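Local coordinates for galactokinase (PDB 6TEQ), which is a GHMP-family kinase that probably phosphorylates galactose with ATP, and here holds 2-deoxy-2-fluoro-galactose in its sugar pocket, at residues E32-I44 and G138-A152. Numbering follows the deposited sequence.
Sequences EGVWAAPGRVNLI and GLSSSAAMTCSTALA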
loop_
_atom_site.group_PDB
_atom_site.type_symbol
_atom_site.label_atom_id
_atom_site.label_comp_id
_atom_site.label_asym_id
_atom_site.label_seq_id
_atom_site.Cartn_x
_atom_site.Cartn_y
_atom_site.Cartn_z
ATOM N N GLU A 32 9.136 -19.580 -16.635
ATOM C CA GLU A 32 8.781 -18.936 -17.935
ATOM C C GLU A 32 9.298 -17.500 -17.953
ATOM O O GLU A 32 9.706 -17.036 -19.006
ATOM C CB GLU A 32 7.275 -18.979 -18.159
ATOM C CG GLU A 32 6.923 -18.329 -19.485
ATOM C CD GLU A 32 5.550 -18.621 -20.030
ATOM O OE1 GLU A 32 4.965 -19.683 -19.631
ATOM O OE2 GLU A 32 5.068 -17.752 -20.825
ATOM N N GLY A 33 9.335 -16.807 -16.808
ATOM C CA GLY A 33 9.932 -15.477 -16.718
ATOM C C GLY A 33 9.940 -15.039 -15.249
ATOM O O GLY A 33 9.561 -15.836 -14.356
ATOM N N VAL A 34 10.224 -13.779 -15.030
ATOM C CA VAL A 34 10.194 -13.117 -13.726
ATOM C C VAL A 34 9.421 -11.823 -13.902
ATOM O O VAL A 34 9.711 -11.090 -14.896
ATOM C CB VAL A 34 11.603 -12.888 -13.185
ATOM C CG1 VAL A 34 11.584 -12.170 -11.870
ATOM C CG2 VAL A 34 12.408 -14.187 -13.030
ATOM N N TRP A 35 8.466 -11.631 -12.979
ATOM C CA TRP A 35 7.729 -10.382 -12.887
ATOM C C TRP A 35 8.020 -9.741 -11.534
ATOM O O TRP A 35 8.579 -10.406 -10.682
ATOM C CB TRP A 35 6.264 -10.607 -13.161
ATOM C CG TRP A 35 5.996 -11.160 -14.539
ATOM C CD1 TRP A 35 5.470 -10.458 -15.572
ATOM C CD2 TRP A 35 6.175 -12.503 -15.036
ATOM N NE1 TRP A 35 5.261 -11.280 -16.644
ATOM C CE2 TRP A 35 5.683 -12.524 -16.361
ATOM C CE3 TRP A 35 6.654 -13.696 -14.481
ATOM C CZ2 TRP A 35 5.779 -13.653 -17.190
ATOM C CZ3 TRP A 35 6.632 -14.839 -15.236
ATOM C CH2 TRP A 35 6.233 -14.809 -16.595
ATOM N N ALA A 36 7.666 -8.477 -11.378
ATOM C CA ALA A 36 7.851 -7.825 -10.073
ATOM C C ALA A 36 6.853 -6.720 -9.894
ATOM O O ALA A 36 6.336 -6.199 -10.879
ATOM C CB ALA A 36 9.265 -7.337 -9.891
ATOM N N ALA A 37 6.474 -6.527 -8.628
ATOM C CA ALA A 37 5.587 -5.422 -8.256
ATOM C C ALA A 37 6.191 -4.733 -7.062
ATOM O O ALA A 37 6.738 -5.396 -6.144
ATOM C CB ALA A 37 4.205 -5.940 -8.009
ATOM N N PRO A 38 6.045 -3.408 -6.995
ATOM C CA PRO A 38 6.607 -2.661 -5.877
ATOM C C PRO A 38 5.687 -2.598 -4.666
ATOM O O PRO A 38 4.465 -2.704 -4.713
ATOM C CB PRO A 38 6.843 -1.280 -6.473
ATOM C CG PRO A 38 5.637 -1.128 -7.420
ATOM C CD PRO A 38 5.558 -2.504 -8.063
ATOM N N GLY A 39 6.327 -2.345 -3.528
ATOM C CA GLY A 39 5.613 -1.819 -2.367
ATOM C C GLY A 39 5.320 -0.346 -2.590
ATOM O O GLY A 39 5.607 0.172 -3.665
ATOM N N ARG A 40 4.718 0.303 -1.591
ATOM C CA ARG A 40 4.233 1.666 -1.793
ATOM C C ARG A 40 4.334 2.450 -0.509
ATOM O O ARG A 40 4.197 1.870 0.608
ATOM C CB ARG A 40 2.792 1.635 -2.314
ATOM C CG ARG A 40 1.746 1.117 -1.349
ATOM C CD ARG A 40 1.106 2.199 -0.536
ATOM N NE ARG A 40 0.242 1.643 0.508
ATOM C CZ ARG A 40 0.611 1.288 1.720
ATOM N NH1 ARG A 40 -0.294 0.762 2.542
ATOM N NH2 ARG A 40 1.825 1.556 2.185
ATOM N N VAL A 41 4.394 3.771 -0.658
ATOM C CA VAL A 41 4.061 4.685 0.463
ATOM C C VAL A 41 2.929 5.616 0.031
ATOM O O VAL A 41 3.002 6.277 -1.005
ATOM C CB VAL A 41 5.284 5.465 0.970
ATOM C CG1 VAL A 41 6.129 4.660 1.914
ATOM C CG2 VAL A 41 6.177 5.887 -0.160
ATOM N N ASN A 42 1.931 5.701 0.888
ATOM C CA ASN A 42 0.826 6.639 0.677
ATOM C C ASN A 42 1.310 7.990 1.180
ATOM O O ASN A 42 1.564 8.147 2.360
ATOM C CB ASN A 42 -0.463 6.163 1.316
ATOM C CG ASN A 42 -1.645 6.889 0.736
ATOM O OD1 ASN A 42 -1.554 7.447 -0.354
ATOM N ND2 ASN A 42 -2.709 6.895 1.516
ATOM N N LEU A 43 1.412 8.958 0.295
ATOM C CA LEU A 43 1.898 10.267 0.744
ATOM C C LEU A 43 0.846 10.872 1.671
ATOM O O LEU A 43 1.210 11.508 2.666
ATOM C CB LEU A 43 2.213 11.177 -0.428
ATOM C CG LEU A 43 3.303 10.729 -1.382
ATOM C CD1 LEU A 43 3.345 11.679 -2.539
ATOM C CD2 LEU A 43 4.662 10.630 -0.693
ATOM N N ILE A 44 -0.417 10.807 1.260
ATOM C CA ILE A 44 -1.541 11.368 2.041
ATOM C C ILE A 44 -2.817 10.824 1.434
ATOM O O ILE A 44 -2.799 10.316 0.327
ATOM C CB ILE A 44 -1.427 12.926 1.964
ATOM C CG1 ILE A 44 -2.265 13.594 3.026
ATOM C CG2 ILE A 44 -1.704 13.495 0.596
ATOM C CD1 ILE A 44 -1.947 15.068 3.240
ATOM N N GLY A 138 4.023 -2.028 6.831
ATOM C CA GLY A 138 2.893 -1.253 6.320
ATOM C C GLY A 138 3.204 -0.655 4.949
ATOM O O GLY A 138 2.567 0.313 4.565
ATOM N N LEU A 139 4.186 -1.202 4.227
ATOM C CA LEU A 139 4.551 -0.712 2.889
ATOM C C LEU A 139 4.019 -1.661 1.802
ATOM O O LEU A 139 4.481 -1.585 0.652
ATOM C CB LEU A 139 6.055 -0.510 2.840
ATOM C CG LEU A 139 6.573 0.470 3.891
ATOM C CD1 LEU A 139 8.081 0.529 3.794
ATOM C CD2 LEU A 139 6.000 1.839 3.667
ATOM N N SER A 140 3.074 -2.532 2.112
ATOM C CA SER A 140 2.299 -3.239 1.056
ATOM C C SER A 140 3.047 -4.446 0.474
ATOM O O SER A 140 2.798 -4.794 -0.682
ATOM C CB SER A 140 1.806 -2.279 -0.026
ATOM O OG SER A 140 1.077 -1.242 0.589
ATOM N N SER A 141 3.886 -5.121 1.263
ATOM C CA SER A 141 4.398 -6.451 0.842
ATOM C C SER A 141 3.190 -7.268 0.342
ATOM O O SER A 141 3.319 -8.020 -0.641
ATOM C CB SER A 141 5.141 -7.160 1.955
ATOM O OG SER A 141 4.229 -7.556 2.977
ATOM N N SER A 142 2.027 -7.139 0.957
ATOM C CA SER A 142 0.838 -7.959 0.564
ATOM C C SER A 142 0.435 -7.720 -0.910
ATOM O O SER A 142 0.095 -8.685 -1.634
ATOM C CB SER A 142 -0.344 -7.671 1.484
ATOM O OG SER A 142 -0.476 -6.269 1.637
ATOM N N ALA A 143 0.394 -6.460 -1.326
ATOM C CA ALA A 143 0.050 -6.055 -2.708
ATOM C C ALA A 143 1.191 -6.374 -3.634
ATOM O O ALA A 143 0.957 -6.724 -4.758
ATOM C CB ALA A 143 -0.269 -4.570 -2.832
ATOM N N ALA A 144 2.436 -6.185 -3.192
ATOM C CA ALA A 144 3.559 -6.511 -4.066
ATOM C C ALA A 144 3.430 -7.995 -4.421
ATOM O O ALA A 144 3.726 -8.356 -5.557
ATOM C CB ALA A 144 4.847 -6.183 -3.349
ATOM N N MET A 145 3.040 -8.840 -3.476
ATOM C CA MET A 145 2.947 -10.297 -3.782
ATOM C C MET A 145 1.739 -10.563 -4.694
ATOM O O MET A 145 1.857 -11.361 -5.658
ATOM C CB MET A 145 2.839 -11.111 -2.492
ATOM C CG MET A 145 2.677 -12.587 -2.731
ATOM S SD MET A 145 3.007 -13.520 -1.274
ATOM C CE MET A 145 4.790 -13.433 -1.146
ATOM N N THR A 146 0.596 -10.027 -4.376
ATOM C CA THR A 146 -0.628 -10.320 -5.160
ATOM C C THR A 146 -0.518 -9.690 -6.541
ATOM O O THR A 146 -0.955 -10.322 -7.509
ATOM C CB THR A 146 -1.933 -9.930 -4.446
ATOM O OG1 THR A 146 -1.875 -8.497 -4.182
ATOM C CG2 THR A 146 -2.176 -10.739 -3.201
ATOM N N CYS A 147 -0.007 -8.480 -6.675
ATOM C CA CYS A 147 0.067 -7.796 -7.972
ATOM C C CYS A 147 1.152 -8.399 -8.872
ATOM O O CYS A 147 0.892 -8.539 -10.106
ATOM C CB CYS A 147 0.236 -6.286 -7.763
ATOM S SG CYS A 147 -1.252 -5.555 -7.055
ATOM N N SER A 148 2.272 -8.828 -8.290
ATOM C CA SER A 148 3.329 -9.481 -9.135
ATOM C C SER A 148 2.749 -10.794 -9.671
ATOM O O SER A 148 2.938 -11.075 -10.825
ATOM C CB SER A 148 4.589 -9.752 -8.390
ATOM O OG SER A 148 4.419 -10.551 -7.242
ATOM N N THR A 149 1.990 -11.505 -8.843
ATOM C CA THR A 149 1.395 -12.812 -9.265
ATOM C C THR A 149 0.339 -12.531 -10.346
ATOM O O THR A 149 0.301 -13.267 -11.308
ATOM C CB THR A 149 0.765 -13.520 -8.081
ATOM O OG1 THR A 149 1.698 -13.725 -7.025
ATOM C CG2 THR A 149 0.210 -14.871 -8.469
ATOM N N ALA A 150 -0.484 -11.509 -10.174
ATOM C CA ALA A 150 -1.587 -11.194 -11.121
ATOM C C ALA A 150 -0.953 -10.821 -12.447
ATOM O O ALA A 150 -1.412 -11.277 -13.483
ATOM C CB ALA A 150 -2.446 -10.050 -10.589
ATOM N N LEU A 151 0.147 -10.056 -12.443
ATOM C CA LEU A 151 0.771 -9.659 -13.719
ATOM C C LEU A 151 1.383 -10.891 -14.382
ATOM O O LEU A 151 1.260 -11.046 -15.620
ATOM C CB LEU A 151 1.819 -8.585 -13.477
ATOM C CG LEU A 151 2.260 -7.826 -14.715
ATOM C CD1 LEU A 151 1.160 -6.945 -15.310
ATOM C CD2 LEU A 151 3.492 -7.036 -14.401
ATOM N N ALA A 152 2.054 -11.723 -13.602
ATOM C CA ALA A 152 2.727 -12.923 -14.146
ATOM C C ALA A 152 1.652 -13.847 -14.752
ATOM O O ALA A 152 1.861 -14.344 -15.876
ATOM C CB ALA A 152 3.526 -13.622 -13.077
HETATM O O HOH W 1 -0.477 -0.548 5.421
#
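Arg-40 sets its CG between its backbone N and carbonyl carbon (chi1 67°) and bends at chi2, which swings the guanidinium back to the loop 138-140. There NH2 gives a nearly straight hydrogen bond to Gly-138 O (2.8 Å, 164° at the hydrogen), which lies close to the guanidinium plane. In the conformer given, Ser-140 OG lies over one face of the same group with poor angles to its nitrogens, though this placement is uncertain. A water at the edge accepts from Arg-40 NH1 and may also donate to Gly-138 O, and NE is paired with Asp-191, so several partners fix the rotation of the group. Beside it the backbone of Arg-40 donates from N to Leu-139 O (2.9 Å). Leu-139 and Val-41 lie side by side, their side chains pointing the same way.

At the other end, Trp-35 lays its indole flat on the helix: Ala-152 CA stands 3.6 Å from the five-membered ring centroid, a CH-pi contact, while NE1 donates a hydrogen bond to Asp-155. Between them Ala-37 CB packs 3.5 Å from Ser-148 N, and Ala-144 CB meets Ala-37 O. Small residues thus bring strand 33-42 and helix 141-152 close together, running nearly antiparallel at 148°. The loop and helix start belong to the glycine- and serine-rich nucleotide-binding motif of GHMP kinases, joined here to Arg-40 of the galactose pocket.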